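Local coordinates for DNMT2 (Spodoptera frugiperda, PDB 4H0N), which probably transfers a methyl group from S-adenosyl-L-methionine to cytosine 38 in the anticodon loop of tRNA(Asp), and to cytosine C5 in DNA, at residues K5-Y10 and I29-D34; S11-M16 and R313-S318; I73-P78 and D113-E118; N157-Y162 and S230-K235. The protein carries 3 engineered substitutions. All blocks are in the same frame, centred on the assembly; numbering follows the deposited sequence.

Contact 1: residues K5-Y10 and I29-D34; sequences KILELY and IVAAVD. With SAH (S-adenosyl-L-homocysteine), chain E.
L9 and V33 lie side by side and point the same way, L9 CD2 reaching to 4.1 Å from V33 CB. On the same face of the sheet L7 has its CG anti to the backbone N (chi1 179°), which brings CD1 back over the neighbouring strand, 3.6 Å from A31 CB. The opposite face holds I6, E8, I29 and A32. There the two isoleucines meet tip to branch, I29 CD1 lying 3.6 Å from I6 CG2, and E8 runs out extended until OE2 reaches 3.5 Å from A32 CB. That carboxylate is buried, yet OE2 is paired with Y43 OH and OE1 with H17 N. After I29, V30 turns CG1 to CB and CD of K5, the two side chains crossing at about a right angle.

Strands 5-9 and 29-33 run parallel as the two strands of the beta-alpha-beta unit whose helix is 15-23, in the Rossmann-like methyltransferase fold. A beta bulge shifts their pairing: I6 O takes V30 N at 3.0 Å and, weakly, A31 N. Beyond it E8 N binds A31 O at 2.8 Å, and V33 N binds E8 O.

Both strands end at S-adenosyl-L-homocysteine. O4' of the ligand lies at the edge of the Y10 ring, in its plane, and adenine atom C4 is also near, 3.5 Å from Y10 CD2. D34 OD2 accepts the ribose O2' hydroxyl at 3.0 Å and also takes N36 N. An acid ending the second strand is familiar in class I methyltransferases; steadied by N36 N, this one probably selects a ribose and fixes its place.

Contact 2: residues S11-M16 and R313-S318; sequences SGIGGM and RLLGNS. With SAH (S-adenosyl-L-homocysteine), chain E.
I13 projects from the glycine-rich loop after the first strand and packs against L314 and S318. Its CB divides into two branches. CG2, anti to the carbonyl carbon, meets the flank of L314, 3.7 Å from L314 CB, and the two side chains cross obliquely. CG1 takes the place between the backbone N and the carbonyl carbon (chi1 69°), which carries it alongside S318 and beside the ligand carboxylate, about equally far from S318 OG and the ligand atom O. At the tip, CD1 lies 3.9 Å from S318 OG and 4.3 Å from L315 CD1. V42 of helix 37-46 also borders I13. An alanine here would probably open a gap between the loop and L314 and leave S318 without its apolar neighbour.

The polar half of the contact passes through S-adenosyl-L-homocysteine, since no hydrogen bond joins the segments directly. I13 N donates to the ligand O at 3.0 Å. The other carboxylate oxygen, OXT, is gripped from both segments: G15 N donates at 3.2 Å and S318 OG at 2.6 Å. A CB on G12 would clash with the ligand O, and one on G15 would crowd S318 OG.

G14 holds the N-cap position of the helix that begins at G15, so the carboxylate faces a helix N-terminus. The helix end, with the N-H of I13 and of G15, would probably favour the negative charge. Segments 11-16 and 313-318, nearly 300 residues apart, are thus joined by apolar side chains and by one shared anion.

Contact 3: residues I73-P78 and D113-E118; sequences ILMSPP and DYILME. With SAH (S-adenosyl-L-homocysteine), chain E.
M75 meets I115 and M117 between two parallel strands of the Rossmann-like methyltransferase sheet, 73-75 and 114-118, whose directions differ by only 4°. The tightly packed part is the pair of strands, buried on both faces. On one, M75 runs extended beyond CG, placing CE 3.7 Å from I115 CG2 and equally close to M117 CB. Helix 99-105 covers this face, with F99 and L102 against M75. On the other face L74 CD2 rests on L116 CB at 3.7 Å, covered by helix 321-332. Backbone bonds run unbroken between, among them L116 N to I73 O at 2.9 Å and E118 N to M75 O at 3.0 Å.

The contact is looser at its ends. Y114, partly exposed, sends its ring away to stack on F332. Past the strand P77 crosses M117 at about a right angle, CD 3.9 Å from M117 CG, and P78 parts from the second segment altogether to approach the ligand adenine with CG. The two prolines lead straight to C79, the likely catalytic cysteine. Just before them S76 OG accepts the amino N of S-adenosyl-L-homocysteine at 2.6 Å.

Contact 4: residues N157-Y162 and S230-K235; sequences NSRLRY and SCCFTK
N157 reaches across to S230 with its amide. CG is anti to the backbone N (chi1 179°), and ND2 donates to S230 OG at 2.8 Å, almost straight (177°) and in the amide plane; S230 OG is also bonded to P156 O. The backbones join once, S158 N to S230 O at 3.0 Å. A third, weak bond runs from R159 NH1 to F233 O at 3.2 Å, with the oxygen at the edge of the guanidinium. The main polar partner of R159 is S318 O, which NH2 meets in a bond modelled too short for its length to be trusted.

The remaining contacts are packing. C232 SG lies 3.9 Å from both R159 NH1 and R161 NH1, at the edge of the R161 guanidinium. R161 NH2 stands 3.2 Å over the centre of one face of the R159 guanidinium, the two planes tilted against each other. N157 ND2 also lies 3.8 Å from F233 CE2, oblique to the ring. An alanine at N157 would probably leave S230 OG without its amide donor and open a gap beside F233.

The contact fastens the chain just ahead of strand 161-168 to an irregular loop lying between strands 222-223 and 247-248. Helix 287-293 flanks both partners, I293 touching N157 and F233, and V290 touching F233.

How the contacts relate
Contacts 1 and 3 are neighbours in the central sheet, centres 10 Å apart, with L9 N 2.7 Å from L74 O. Contact 2 takes over where the first strand ends: D34 OD1 probably bonds G12 N at 2.9 Å, and M16 CE packs 3.6 Å from M75 O. All three touch S-adenosyl-L-homocysteine, contact 1 at the nucleoside, contact 2 at the carboxylate and contact 3 at the amino group and the adenine; they thus gather the ligand near the likely active-site C79. Contact 4 stands back, the R159 side chain about 7 Å from the ligand; the centres of contacts 4 and 1 are 24 Å apart. It adjoins contact 2 through R159 and contact 3 through a long, weak E118–R161 ion pair.

Contact 1: residues K5-Y10 and I29-D34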
# COMPACT_ATOMS: atom_id res chain seq x y z
N LYS A 5 18.47 12.69 3.87
CA LYS A 5 18.79 11.76 2.80
C LYS A 5 18.01 10.47 3.01
O LYS A 5 18.20 9.77 4.01
CB LYS A 5 20.29 11.46 2.78
CG LYS A 5 21.20 12.68 2.83
CD LYS A 5 20.99 13.56 1.62
CE LYS A 5 20.49 14.93 2.04
NZ LYS A 5 20.02 15.75 0.88
N ILE A 6 17.11 10.14 2.09
CA ILE A 6 16.26 8.97 2.28
C ILE A 6 16.71 7.75 1.48
O ILE A 6 17.08 7.84 0.31
CB ILE A 6 14.76 9.29 1.99
CG1 ILE A 6 14.20 10.25 3.04
CG2 ILE A 6 13.93 8.03 2.02
CD1 ILE A 6 14.24 11.70 2.64
N LEU A 7 16.71 6.60 2.16
CA LEU A 7 16.85 5.32 1.50
C LEU A 7 15.47 4.69 1.48
O LEU A 7 14.85 4.48 2.52
CB LEU A 7 17.82 4.43 2.25
CG LEU A 7 18.00 3.04 1.63
CD1 LEU A 7 18.30 3.17 0.14
CD2 LEU A 7 19.10 2.27 2.34
N GLU A 8 14.98 4.40 0.28
CA GLU A 8 13.64 3.86 0.11
C GLU A 8 13.71 2.39 -0.30
O GLU A 8 13.98 2.08 -1.45
CB GLU A 8 12.91 4.68 -0.95
CG GLU A 8 11.46 4.32 -1.16
CD GLU A 8 10.88 5.05 -2.34
OE1 GLU A 8 9.64 5.00 -2.53
OE2 GLU A 8 11.66 5.67 -3.09
N LEU A 9 13.46 1.50 0.66
CA LEU A 9 13.59 0.06 0.43
C LEU A 9 12.26 -0.58 0.07
O LEU A 9 11.22 -0.19 0.60
CB LEU A 9 14.12 -0.62 1.68
CG LEU A 9 15.45 -0.10 2.21
CD1 LEU A 9 15.85 -0.90 3.43
CD2 LEU A 9 16.50 -0.18 1.11
N TYR A 10 12.32 -1.58 -0.81
CA TYR A 10 11.12 -2.18 -1.37
C TYR A 10 10.27 -1.07 -1.98
O TYR A 10 9.07 -0.96 -1.71
CB TYR A 10 10.35 -2.95 -0.30
CG TYR A 10 11.22 -3.85 0.54
CD1 TYR A 10 11.72 -3.43 1.77
CD2 TYR A 10 11.55 -5.13 0.12
CE1 TYR A 10 12.51 -4.26 2.55
CE2 TYR A 10 12.33 -5.97 0.88
CZ TYR A 10 12.82 -5.52 2.10
OH TYR A 10 13.61 -6.34 2.89
N ILE A 29 15.35 11.74 -1.96
CA ILE A 29 15.51 10.29 -2.01
C ILE A 29 16.83 10.02 -2.72
O ILE A 29 16.93 10.22 -3.93
CB ILE A 29 14.37 9.62 -2.80
CG1 ILE A 29 13.00 10.08 -2.29
CG2 ILE A 29 14.52 8.10 -2.74
CD1 ILE A 29 12.57 9.47 -0.98
N VAL A 30 17.83 9.59 -1.98
CA VAL A 30 19.15 9.37 -2.56
C VAL A 30 19.22 8.01 -3.23
O VAL A 30 20.09 7.77 -4.07
CB VAL A 30 20.29 9.51 -1.52
CG1 VAL A 30 20.16 10.82 -0.76
CG2 VAL A 30 20.29 8.33 -0.55
N ALA A 31 18.31 7.12 -2.86
CA ALA A 31 18.32 5.76 -3.37
C ALA A 31 17.01 5.04 -3.10
O ALA A 31 16.44 5.15 -2.01
CB ALA A 31 19.48 4.98 -2.78
N ALA A 32 16.54 4.30 -4.11
CA ALA A 32 15.37 3.44 -3.99
C ALA A 32 15.77 2.06 -4.49
O ALA A 32 16.38 1.94 -5.55
CB ALA A 32 14.23 3.99 -4.80
N VAL A 33 15.42 1.03 -3.72
CA VAL A 33 15.89 -0.33 -4.03
C VAL A 33 14.74 -1.31 -4.20
O VAL A 33 13.93 -1.50 -3.29
CB VAL A 33 16.82 -0.85 -2.92
CG1 VAL A 33 17.26 -2.27 -3.23
CG2 VAL A 33 18.03 0.06 -2.75
N ASP A 34 14.67 -1.93 -5.38
CA ASP A 34 13.64 -2.91 -5.68
C ASP A 34 14.14 -3.83 -6.78
O ASP A 34 14.83 -3.39 -7.70
CB ASP A 34 12.35 -2.21 -6.10
CG ASP A 34 11.15 -3.15 -6.12
OD1 ASP A 34 10.13 -2.82 -5.48
OD2 ASP A 34 11.23 -4.21 -6.79
N SAH E . 5.63 0.22 -1.10
CA SAH E . 5.97 -0.10 -2.48
CB SAH E . 6.09 -1.61 -2.73
CG SAH E . 5.82 -2.56 -1.57
SD SAH E . 5.42 -4.23 -2.16
C SAH E . 5.01 0.56 -3.48
O SAH E . 4.66 -0.01 -4.51
OXT SAH E . 4.56 1.69 -3.28
C5' SAH E . 7.11 -4.83 -1.90
C4' SAH E . 8.01 -4.74 -3.14
O4' SAH E . 9.35 -4.99 -2.76
C3' SAH E . 7.67 -5.76 -4.22
O3' SAH E . 7.16 -5.09 -5.36
C2' SAH E . 8.98 -6.45 -4.57
O2' SAH E . 9.28 -6.34 -5.94
C1' SAH E . 10.04 -5.72 -3.76
N9 SAH E . 11.00 -6.66 -3.13
C8 SAH E . 10.72 -7.86 -2.54
N7 SAH E . 11.87 -8.40 -2.09
C5 SAH E . 12.89 -7.57 -2.38
C6 SAH E . 14.26 -7.63 -2.15
N6 SAH E . 14.79 -8.68 -1.53
N1 SAH E . 15.07 -6.60 -2.57
C2 SAH E . 14.52 -5.51 -3.22
N3 SAH E . 13.16 -5.45 -3.45
C4 SAH E . 12.36 -6.46 -3.04

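Contact 2: residues S11-M16 and R313-S318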
# COMPACT_ATOMS: atom_id res chain seq x y z
N SER A 11 10.93 -0.25 -2.79
CA SER A 11 10.37 1.00 -3.30
C SER A 11 9.08 0.84 -4.11
O SER A 11 8.25 1.75 -4.12
CB SER A 11 11.41 1.75 -4.12
OG SER A 11 11.83 0.97 -5.23
N GLY A 12 8.93 -0.30 -4.77
CA GLY A 12 7.76 -0.56 -5.61
C GLY A 12 7.57 0.49 -6.68
O GLY A 12 8.52 0.85 -7.38
N ILE A 13 6.35 1.00 -6.82
CA ILE A 13 6.08 2.07 -7.78
C ILE A 13 6.31 3.44 -7.13
O ILE A 13 6.05 4.48 -7.75
CB ILE A 13 4.66 1.99 -8.39
CG1 ILE A 13 3.61 2.32 -7.33
CG2 ILE A 13 4.41 0.63 -9.02
CD1 ILE A 13 2.20 2.27 -7.84
N GLY A 14 6.78 3.44 -5.90
CA GLY A 14 7.23 4.67 -5.26
C GLY A 14 6.19 5.47 -4.50
O GLY A 14 6.13 6.69 -4.61
N GLY A 15 5.37 4.78 -3.70
CA GLY A 15 4.38 5.44 -2.88
C GLY A 15 5.02 6.24 -1.76
O GLY A 15 4.56 7.33 -1.41
N MET A 16 6.09 5.68 -1.20
CA MET A 16 6.87 6.36 -0.17
C MET A 16 7.35 7.72 -0.69
O MET A 16 7.13 8.75 -0.04
CB MET A 16 8.08 5.51 0.20
CG MET A 16 7.72 4.20 0.88
SD MET A 16 6.95 4.47 2.48
CE MET A 16 7.11 2.85 3.22
N ARG A 313 -1.76 -5.43 -10.13
CA ARG A 313 -0.79 -6.09 -9.25
C ARG A 313 0.09 -5.06 -8.53
O ARG A 313 0.25 -5.11 -7.31
CB ARG A 313 0.07 -7.09 -10.01
CG ARG A 313 1.02 -7.86 -9.10
CD ARG A 313 1.98 -8.74 -9.88
NE ARG A 313 2.93 -7.95 -10.66
CZ ARG A 313 4.01 -7.36 -10.16
NH1 ARG A 313 4.29 -7.46 -8.87
NH2 ARG A 313 4.82 -6.67 -10.95
N LEU A 314 0.65 -4.12 -9.29
CA LEU A 314 1.50 -3.05 -8.74
C LEU A 314 0.75 -2.14 -7.77
O LEU A 314 1.28 -1.76 -6.72
CB LEU A 314 2.10 -2.20 -9.86
CG LEU A 314 3.11 -2.87 -10.79
CD1 LEU A 314 3.48 -1.94 -11.94
CD2 LEU A 314 4.33 -3.28 -10.01
N LEU A 315 -0.49 -1.78 -8.13
CA LEU A 315 -1.33 -0.93 -7.29
C LEU A 315 -1.70 -1.62 -5.98
O LEU A 315 -1.71 -1.00 -4.92
CB LEU A 315 -2.60 -0.53 -8.03
CG LEU A 315 -2.60 0.78 -8.82
CD1 LEU A 315 -1.38 0.89 -9.72
CD2 LEU A 315 -3.86 0.89 -9.66
N GLY A 316 -1.98 -2.92 -6.06
CA GLY A 316 -2.34 -3.70 -4.89
C GLY A 316 -1.22 -3.87 -3.87
O GLY A 316 -1.49 -4.17 -2.71
N ASN A 317 0.02 -3.67 -4.30
CA ASN A 317 1.18 -3.81 -3.42
C ASN A 317 1.63 -2.47 -2.83
O ASN A 317 2.51 -2.43 -1.96
CB ASN A 317 2.35 -4.45 -4.17
CG ASN A 317 2.08 -5.88 -4.57
OD1 ASN A 317 1.46 -6.65 -3.83
ND2 ASN A 317 2.55 -6.26 -5.75
N SER A 318 1.04 -1.38 -3.30
CA SER A 318 1.53 -0.05 -2.94
C SER A 318 0.97 0.45 -1.60
O SER A 318 0.33 -0.30 -0.86
CB SER A 318 1.24 0.95 -4.05
OG SER A 318 2.06 2.10 -3.91
N SAH E . 5.63 0.22 -1.10
CA SAH E . 5.97 -0.10 -2.48
CB SAH E . 6.09 -1.61 -2.73
CG SAH E . 5.82 -2.56 -1.57
SD SAH E . 5.42 -4.23 -2.16
C SAH E . 5.01 0.56 -3.48
O SAH E . 4.66 -0.01 -4.51
OXT SAH E . 4.56 1.69 -3.28
C5' SAH E . 7.11 -4.83 -1.90
C4' SAH E . 8.01 -4.74 -3.14
O4' SAH E . 9.35 -4.99 -2.76
C3' SAH E . 7.67 -5.76 -4.22
O3' SAH E . 7.16 -5.09 -5.36
C2' SAH E . 8.98 -6.45 -4.57
O2' SAH E . 9.28 -6.34 -5.94
C1' SAH E . 10.04 -5.72 -3.76
N9 SAH E . 11.00 -6.66 -3.13
C8 SAH E . 10.72 -7.86 -2.54
N7 SAH E . 11.87 -8.40 -2.09
C5 SAH E . 12.89 -7.57 -2.38
C6 SAH E . 14.26 -7.63 -2.15
N6 SAH E . 14.79 -8.68 -1.53
N1 SAH E . 15.07 -6.60 -2.57
C2 SAH E . 14.52 -5.51 -3.22
N3 SAH E . 13.16 -5.45 -3.45
C4 SAH E . 12.36 -6.46 -3.04

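Contact 3: residues I73-P78 and D113-E118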
# COMPACT_ATOMS: atom_id res chain seq x y z
N ILE A 73 15.29 5.96 6.57
CA ILE A 73 14.89 4.78 5.80
C ILE A 73 13.37 4.65 5.71
O ILE A 73 12.67 4.68 6.72
CB ILE A 73 15.51 3.48 6.39
CG1 ILE A 73 17.04 3.51 6.25
CG2 ILE A 73 14.94 2.25 5.71
CD1 ILE A 73 17.73 2.34 6.89
N LEU A 74 12.87 4.53 4.48
CA LEU A 74 11.45 4.26 4.23
C LEU A 74 11.31 2.88 3.62
O LEU A 74 11.92 2.58 2.59
CB LEU A 74 10.86 5.31 3.29
CG LEU A 74 10.93 6.76 3.77
CD1 LEU A 74 10.25 7.67 2.76
CD2 LEU A 74 10.29 6.90 5.15
N MET A 75 10.51 2.03 4.24
CA MET A 75 10.47 0.64 3.82
C MET A 75 9.13 -0.05 4.02
O MET A 75 8.48 0.12 5.04
CB MET A 75 11.57 -0.14 4.54
CG MET A 75 11.46 -0.11 6.05
SD MET A 75 12.74 -1.15 6.78
CE MET A 75 12.35 -1.00 8.52
N SER A 76 8.74 -0.84 3.03
CA SER A 76 7.55 -1.67 3.16
C SER A 76 7.85 -3.10 2.71
O SER A 76 7.42 -3.53 1.64
CB SER A 76 6.37 -1.08 2.37
OG SER A 76 6.78 -0.63 1.09
N PRO A 77 8.58 -3.86 3.55
CA PRO A 77 8.97 -5.24 3.25
C PRO A 77 7.77 -6.16 3.14
O PRO A 77 6.91 -6.17 4.02
CB PRO A 77 9.84 -5.63 4.44
CG PRO A 77 9.41 -4.73 5.55
CD PRO A 77 9.04 -3.44 4.89
N PRO A 78 7.70 -6.95 2.05
CA PRO A 78 6.57 -7.83 1.76
C PRO A 78 6.55 -9.03 2.70
O PRO A 78 7.57 -9.37 3.29
CB PRO A 78 6.88 -8.31 0.34
CG PRO A 78 8.36 -8.29 0.27
CD PRO A 78 8.77 -7.08 1.04
N ASP A 113 18.91 7.90 11.26
CA ASP A 113 18.24 8.53 12.40
C ASP A 113 16.74 8.24 12.45
O ASP A 113 16.16 8.09 13.53
CB ASP A 113 18.45 10.05 12.37
CG ASP A 113 19.80 10.46 12.93
OD1 ASP A 113 20.30 9.78 13.86
OD2 ASP A 113 20.37 11.46 12.45
N TYR A 114 16.11 8.18 11.29
CA TYR A 114 14.67 8.00 11.24
C TYR A 114 14.30 6.79 10.39
O TYR A 114 14.79 6.63 9.28
CB TYR A 114 14.01 9.25 10.67
CG TYR A 114 14.49 10.54 11.28
CD1 TYR A 114 15.55 11.25 10.71
CD2 TYR A 114 13.89 11.08 12.41
CE1 TYR A 114 15.99 12.44 11.25
CE2 TYR A 114 14.32 12.27 12.96
CZ TYR A 114 15.37 12.95 12.38
OH TYR A 114 15.81 14.13 12.93
N ILE A 115 13.43 5.95 10.92
CA ILE A 115 12.95 4.79 10.18
C ILE A 115 11.44 4.80 10.18
O ILE A 115 10.82 5.00 11.22
CB ILE A 115 13.43 3.47 10.82
CG1 ILE A 115 14.95 3.39 10.82
CG2 ILE A 115 12.86 2.28 10.09
CD1 ILE A 115 15.49 2.14 11.50
N LEU A 116 10.84 4.61 9.00
CA LEU A 116 9.40 4.38 8.90
C LEU A 116 9.14 3.10 8.12
O LEU A 116 9.59 2.98 6.98
CB LEU A 116 8.68 5.55 8.23
CG LEU A 116 7.14 5.51 8.23
CD1 LEU A 116 6.59 6.92 8.28
CD2 LEU A 116 6.58 4.77 7.01
N MET A 117 8.41 2.17 8.73
CA MET A 117 8.07 0.93 8.05
C MET A 117 6.56 0.69 8.01
O MET A 117 5.88 0.82 9.02
CB MET A 117 8.76 -0.25 8.71
CG MET A 117 8.28 -1.61 8.22
SD MET A 117 8.63 -2.96 9.36
CE MET A 117 8.20 -2.19 10.92
N GLU A 118 6.06 0.33 6.83
CA GLU A 118 4.71 -0.21 6.70
C GLU A 118 4.77 -1.74 6.65
O GLU A 118 5.74 -2.32 6.17
CB GLU A 118 4.02 0.32 5.44
CG GLU A 118 2.61 -0.23 5.24
CD GLU A 118 2.05 0.02 3.85
OE1 GLU A 118 2.01 1.19 3.43
OE2 GLU A 118 1.66 -0.97 3.19
N SAH E . 5.63 0.22 -1.10
CA SAH E . 5.97 -0.10 -2.48
CB SAH E . 6.09 -1.61 -2.73
CG SAH E . 5.82 -2.56 -1.57
SD SAH E . 5.42 -4.23 -2.16
C SAH E . 5.01 0.56 -3.48
O SAH E . 4.66 -0.01 -4.51
OXT SAH E . 4.56 1.69 -3.28
C5' SAH E . 7.11 -4.83 -1.90
C4' SAH E . 8.01 -4.74 -3.14
O4' SAH E . 9.35 -4.99 -2.76
C3' SAH E . 7.67 -5.76 -4.22
O3' SAH E . 7.16 -5.09 -5.36
C2' SAH E . 8.98 -6.45 -4.57
O2' SAH E . 9.28 -6.34 -5.94
C1' SAH E . 10.04 -5.72 -3.76
N9 SAH E . 11.00 -6.66 -3.13
C8 SAH E . 10.72 -7.86 -2.54
N7 SAH E . 11.87 -8.40 -2.09
C5 SAH E . 12.89 -7.57 -2.38
C6 SAH E . 14.26 -7.63 -2.15
N6 SAH E . 14.79 -8.68 -1.53
N1 SAH E . 15.07 -6.60 -2.57
C2 SAH E . 14.52 -5.51 -3.22
N3 SAH E . 13.16 -5.45 -3.45
C4 SAH E . 12.36 -6.46 -3.04

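Contact 4: residues N157-Y162 and S230-K235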
# COMPACT_ATOMS: atom_id res chain seq x y z
N ASN A 157 -11.65 4.46 2.01
CA ASN A 157 -11.08 3.18 1.64
C ASN A 157 -10.51 2.46 2.86
O ASN A 157 -9.94 3.08 3.76
CB ASN A 157 -9.99 3.36 0.58
CG ASN A 157 -9.34 2.05 0.17
OD1 ASN A 157 -8.19 1.77 0.52
ND2 ASN A 157 -10.08 1.23 -0.56
N SER A 158 -10.70 1.14 2.90
CA SER A 158 -10.13 0.31 3.95
C SER A 158 -8.77 -0.23 3.51
O SER A 158 -8.62 -0.70 2.39
CB SER A 158 -11.06 -0.84 4.31
OG SER A 158 -12.23 -0.37 4.96
N ARG A 159 -7.80 -0.14 4.40
CA ARG A 159 -6.47 -0.65 4.12
C ARG A 159 -5.72 -0.70 5.43
O ARG A 159 -4.76 0.04 5.66
CB ARG A 159 -5.75 0.24 3.10
CG ARG A 159 -4.58 -0.45 2.40
CD ARG A 159 -4.06 0.41 1.26
NE ARG A 159 -2.85 -0.14 0.66
CZ ARG A 159 -2.83 -1.04 -0.31
NH1 ARG A 159 -3.97 -1.52 -0.81
NH2 ARG A 159 -1.68 -1.47 -0.80
N LEU A 160 -6.20 -1.57 6.31
CA LEU A 160 -5.62 -1.76 7.62
C LEU A 160 -4.17 -2.26 7.49
O LEU A 160 -3.92 -3.32 6.91
CB LEU A 160 -6.47 -2.74 8.42
CG LEU A 160 -6.15 -2.91 9.91
CD1 LEU A 160 -6.04 -1.55 10.61
CD2 LEU A 160 -7.20 -3.77 10.57
N ARG A 161 -3.24 -1.48 8.03
CA ARG A 161 -1.82 -1.79 7.95
C ARG A 161 -1.11 -1.49 9.26
O ARG A 161 -1.55 -0.66 10.06
CB ARG A 161 -1.17 -0.97 6.84
CG ARG A 161 -1.64 -1.30 5.44
CD ARG A 161 -1.31 -2.74 5.12
NE ARG A 161 -1.24 -2.99 3.69
CZ ARG A 161 -2.25 -3.41 2.95
NH1 ARG A 161 -3.44 -3.64 3.50
NH2 ARG A 161 -2.09 -3.62 1.65
N TYR A 162 -0.00 -2.19 9.48
CA TYR A 162 0.87 -1.94 10.62
C TYR A 162 1.87 -0.86 10.25
O TYR A 162 2.38 -0.84 9.13
CB TYR A 162 1.61 -3.22 11.00
CG TYR A 162 2.75 -3.02 11.97
CD1 TYR A 162 2.55 -3.12 13.34
CD2 TYR A 162 4.04 -2.75 11.51
CE1 TYR A 162 3.61 -2.95 14.22
CE2 TYR A 162 5.08 -2.56 12.38
CZ TYR A 162 4.87 -2.67 13.73
OH TYR A 162 5.92 -2.49 14.60
N SER A 230 -14.78 1.94 0.73
CA SER A 230 -14.58 0.93 -0.29
C SER A 230 -13.68 -0.15 0.27
O SER A 230 -12.91 0.11 1.20
CB SER A 230 -13.95 1.52 -1.55
OG SER A 230 -12.68 2.07 -1.26
N CYS A 231 -13.78 -1.35 -0.27
CA CYS A 231 -12.94 -2.44 0.19
C CYS A 231 -11.49 -2.27 -0.23
O CYS A 231 -11.18 -1.51 -1.13
CB CYS A 231 -13.48 -3.79 -0.28
SG CYS A 231 -14.91 -4.38 0.65
N CYS A 232 -10.61 -2.99 0.46
CA CYS A 232 -9.17 -2.98 0.17
C CYS A 232 -8.83 -3.61 -1.18
O CYS A 232 -9.16 -4.78 -1.43
CB CYS A 232 -8.42 -3.71 1.28
SG CYS A 232 -6.62 -3.58 1.18
N PHE A 233 -8.17 -2.85 -2.04
CA PHE A 233 -7.69 -3.39 -3.30
C PHE A 233 -6.46 -4.27 -3.08
O PHE A 233 -5.55 -3.91 -2.32
CB PHE A 233 -7.36 -2.27 -4.29
CG PHE A 233 -8.51 -1.34 -4.56
CD1 PHE A 233 -9.59 -1.76 -5.31
CD2 PHE A 233 -8.51 -0.04 -4.08
CE1 PHE A 233 -10.65 -0.91 -5.56
CE2 PHE A 233 -9.56 0.81 -4.32
CZ PHE A 233 -10.64 0.38 -5.06
N THR A 234 -6.43 -5.43 -3.72
CA THR A 234 -5.26 -6.31 -3.65
C THR A 234 -4.62 -6.44 -5.03
O THR A 234 -5.03 -5.77 -5.97
CB THR A 234 -5.62 -7.72 -3.14
OG1 THR A 234 -6.41 -8.41 -4.12
CG2 THR A 234 -6.40 -7.63 -1.83
N LYS A 235 -3.61 -7.30 -5.13
CA LYS A 235 -2.99 -7.57 -6.43
C LYS A 235 -3.88 -8.46 -7.28
O LYS A 235 -3.72 -8.54 -8.49
CB LYS A 235 -1.61 -8.20 -6.25
CG LYS A 235 -1.49 -9.09 -5.02
CD LYS A 235 -0.67 -10.33 -5.34
CE LYS A 235 0.14 -10.80 -4.14
NZ LYS A 235 1.60 -10.60 -4.36